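Cysteine synthase (Fusobacterium nucleatum subsp. nucleatum, PDB 5Z5C) is a pyridoxal 5'-phosphate-dependent lyase that produces hydrogen sulfide from L-cysteine and probably also has cysteine synthase activity. Local coordinates at residues Gly79-Gly82 / Ile83-Ala87. Numbering follows the deposited sequence.
Sequences GNTG and IAFSA. With PLP (pyridoxal-5'-phosphate), chain G.
T81 and F85, one helical turn apart, lie side by side and point the same way: the methyl CG2 of T81 meets the rim of the F85 ring in its plane, 3.6 Å from CD2. This methyl stands anti to the backbone N, which leaves OG1 (chi1 -60°) on another side of the residue, where it is hydrogen-bonded to Q151. The threonine thus offers carbon to the phenylalanine and oxygen to a different part of the fold. The backbone joins the same two residues: F85 N donates an almost straight bond to T81 O (3.0 Å, 174°), and that carbonyl oxygen also sits at the ring edge, close to CD2.

S86 turns its hydroxyl back along the helix. With chi1 at -63°, OG lies beside its own backbone N and donates to G82 O at 2.6 Å, while S86 N donates to the same oxygen at 2.8 Å. The two donors arrive from opposite faces of the carbonyl plane, so one acceptor secures both the helix turn and the buried hydroxyl.

N80 and I83 touch more lightly, OD1 lying 4.0 Å from CD1, and I83 CG1 lies 3.5 Å from G79 O. That carbonyl, at the N-cap, receives a weak bond from I83 N. Through the nitrogen of the same amide, N80 donates from ND2 to O3 of the cofactor (2.8 Å), and ND2 is also hydrogen-bonded to D303.

Helix 80-91 links strands 73-76 and 96-101 in a beta-alpha-beta unit, and its first turn brings N80 to the pyridoxal ring. The ND2 bond would probably favour a negatively polarised O3, as expected for an internal aldimine, while the turn behind it holds the asparagine backbone through A84 N to N80 O.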
ATOM      1  N   GLY B  79     -15.676  -3.132  -3.187  1.00 44.18           N
ATOM      2  CA  GLY B  79     -14.381  -2.625  -3.615  1.00 42.18           C
ATOM      3  C   GLY B  79     -13.638  -1.789  -2.579  1.00 40.39           C
ATOM      4  O   GLY B  79     -13.763  -2.003  -1.375  1.00 39.96           O
ATOM      5  N   ASN B  80     -12.845  -0.846  -3.086  1.00 38.64           N
ATOM      6  CA  ASN B  80     -12.029   0.079  -2.265  1.00 37.45           C
ATOM      7  C   ASN B  80     -12.818   0.954  -1.262  1.00 37.71           C
ATOM      8  O   ASN B  80     -12.286   1.369  -0.244  1.00 37.40           O
ATOM      9  CB  ASN B  80     -11.190   0.961  -3.183  1.00 36.08           C
ATOM     10  CG  ASN B  80      -9.965   0.249  -3.740  1.00 35.44           C
ATOM     11  OD1 ASN B  80      -9.337  -0.563  -3.057  1.00 34.70           O
ATOM     12  ND2 ASN B  80      -9.600   0.569  -4.986  1.00 34.18           N
ATOM     13  N   THR B  81     -14.079   1.253  -1.547  1.00 38.27           N
ATOM     14  CA  THR B  81     -14.916   2.015  -0.597  1.00 39.04           C
ATOM     15  C   THR B  81     -15.244   1.235   0.684  1.00 38.92           C
ATOM     16  O   THR B  81     -15.142   1.777   1.776  1.00 38.35           O
ATOM     17  CB  THR B  81     -16.216   2.474  -1.288  1.00 40.23           C
ATOM     18  OG1 THR B  81     -15.867   3.300  -2.395  1.00 40.24           O
ATOM     19  CG2 THR B  81     -17.089   3.254  -0.343  1.00 41.69           C
ATOM     20  N   GLY B  82     -15.606  -0.037   0.537  1.00 38.73           N
ATOM     21  CA  GLY B  82     -15.845  -0.874   1.678  1.00 40.19           C
ATOM     22  C   GLY B  82     -14.578  -0.996   2.503  1.00 39.37           C
ATOM     23  O   GLY B  82     -14.626  -0.892   3.729  1.00 39.41           O
ATOM     24  N   ILE B  83     -13.444  -1.176   1.807  1.00 37.82           N
ATOM     25  CA  ILE B  83     -12.161  -1.345   2.483  1.00 36.95           C
ATOM     26  C   ILE B  83     -11.856  -0.080   3.306  1.00 36.00           C
ATOM     27  O   ILE B  83     -11.570  -0.174   4.480  1.00 36.31           O
ATOM     28  CB  ILE B  83     -11.016  -1.685   1.488  1.00 36.61           C
ATOM     29  CG1 ILE B  83     -11.228  -3.064   0.844  1.00 37.29           C
ATOM     30  CG2 ILE B  83      -9.676  -1.702   2.195  1.00 36.11           C
ATOM     31  CD1 ILE B  83     -10.335  -3.359  -0.368  1.00 36.60           C
ATOM     32  N   ALA B  84     -12.002   1.082   2.695  1.00 35.35           N
ATOM     33  CA  ALA B  84     -11.666   2.364   3.308  1.00 35.23           C
ATOM     34  C   ALA B  84     -12.548   2.773   4.512  1.00 36.20           C
ATOM     35  O   ALA B  84     -12.043   3.244   5.541  1.00 35.28           O
ATOM     36  CB  ALA B  84     -11.702   3.444   2.241  1.00 34.55           C
ATOM     37  N   PHE B  85     -13.876   2.618   4.354  1.00 37.68           N
ATOM     38  CA  PHE B  85     -14.787   2.865   5.456  1.00 39.34           C
ATOM     39  C   PHE B  85     -14.616   1.797   6.525  1.00 39.63           C
ATOM     40  O   PHE B  85     -14.737   2.117   7.699  1.00 40.76           O
ATOM     41  CB  PHE B  85     -16.285   2.938   5.012  1.00 40.44           C
ATOM     42  CG  PHE B  85     -16.673   4.275   4.425  1.00 40.89           C
ATOM     43  CD1 PHE B  85     -16.901   5.362   5.244  1.00 41.36           C
ATOM     44  CD2 PHE B  85     -16.714   4.463   3.043  1.00 41.71           C
ATOM     45  CE1 PHE B  85     -17.237   6.599   4.709  1.00 41.78           C
ATOM     46  CE2 PHE B  85     -17.068   5.697   2.498  1.00 41.86           C
ATOM     47  CZ  PHE B  85     -17.333   6.765   3.336  1.00 41.72           C
ATOM     48  N   SER B  86     -14.384   0.533   6.146  1.00 39.13           N
ATOM     49  CA  SER B  86     -14.158  -0.496   7.167  1.00 39.28           C
ATOM     50  C   SER B  86     -12.988  -0.100   8.095  1.00 38.95           C
ATOM     51  O   SER B  86     -13.133  -0.062   9.335  1.00 38.54           O
ATOM     52  CB  SER B  86     -13.925  -1.863   6.557  1.00 39.15           C
ATOM     53  OG  SER B  86     -15.066  -2.291   5.837  1.00 39.86           O
ATOM     54  N   ALA B  87     -11.858   0.262   7.493  1.00 37.47           N
ATOM     55  CA  ALA B  87     -10.674   0.658   8.286  1.00 37.59           C
ATOM     56  C   ALA B  87     -10.857   1.949   9.084  1.00 38.27           C
ATOM     57  O   ALA B  87     -10.532   1.994  10.271  1.00 38.13           O
ATOM     58  CB  ALA B  87      -9.440   0.779   7.387  1.00 36.20           C
TER
HETATM   59  N1  PLP G 401     -10.547   3.008  -9.628  1.00 34.81           N
HETATM   60  C2  PLP G 401     -10.597   2.277  -8.491  1.00 34.42           C
HETATM   61  C2A PLP G 401      -9.612   1.177  -8.208  1.00 33.95           C
HETATM   62  C3  PLP G 401     -11.644   2.568  -7.497  1.00 34.88           C
HETATM   63  O3  PLP G 401     -11.732   1.857  -6.354  1.00 34.90           O
HETATM   64  C4  PLP G 401     -12.616   3.641  -7.781  1.00 35.71           C
HETATM   65  C4A PLP G 401     -13.688   3.955  -6.810  1.00 35.93           C
HETATM   66  C5  PLP G 401     -12.460   4.372  -9.054  1.00 35.31           C
HETATM   67  C6  PLP G 401     -11.426   4.001  -9.912  1.00 35.08           C
HETATM   68  C5A PLP G 401     -13.433   5.483  -9.393  1.00 36.43           C
HETATM   69  O4P PLP G 401     -13.361   6.595  -8.487  1.00 36.57           O
HETATM   70  P   PLP G 401     -14.661   7.455  -8.068  1.00 35.96           P
HETATM   71  O1P PLP G 401     -15.495   6.522  -7.238  1.00 36.20           O
HETATM   72  O2P PLP G 401     -14.096   8.654  -7.348  1.00 35.61           O
HETATM   73  O3P PLP G 401     -15.267   7.837  -9.405  1.00 36.40           O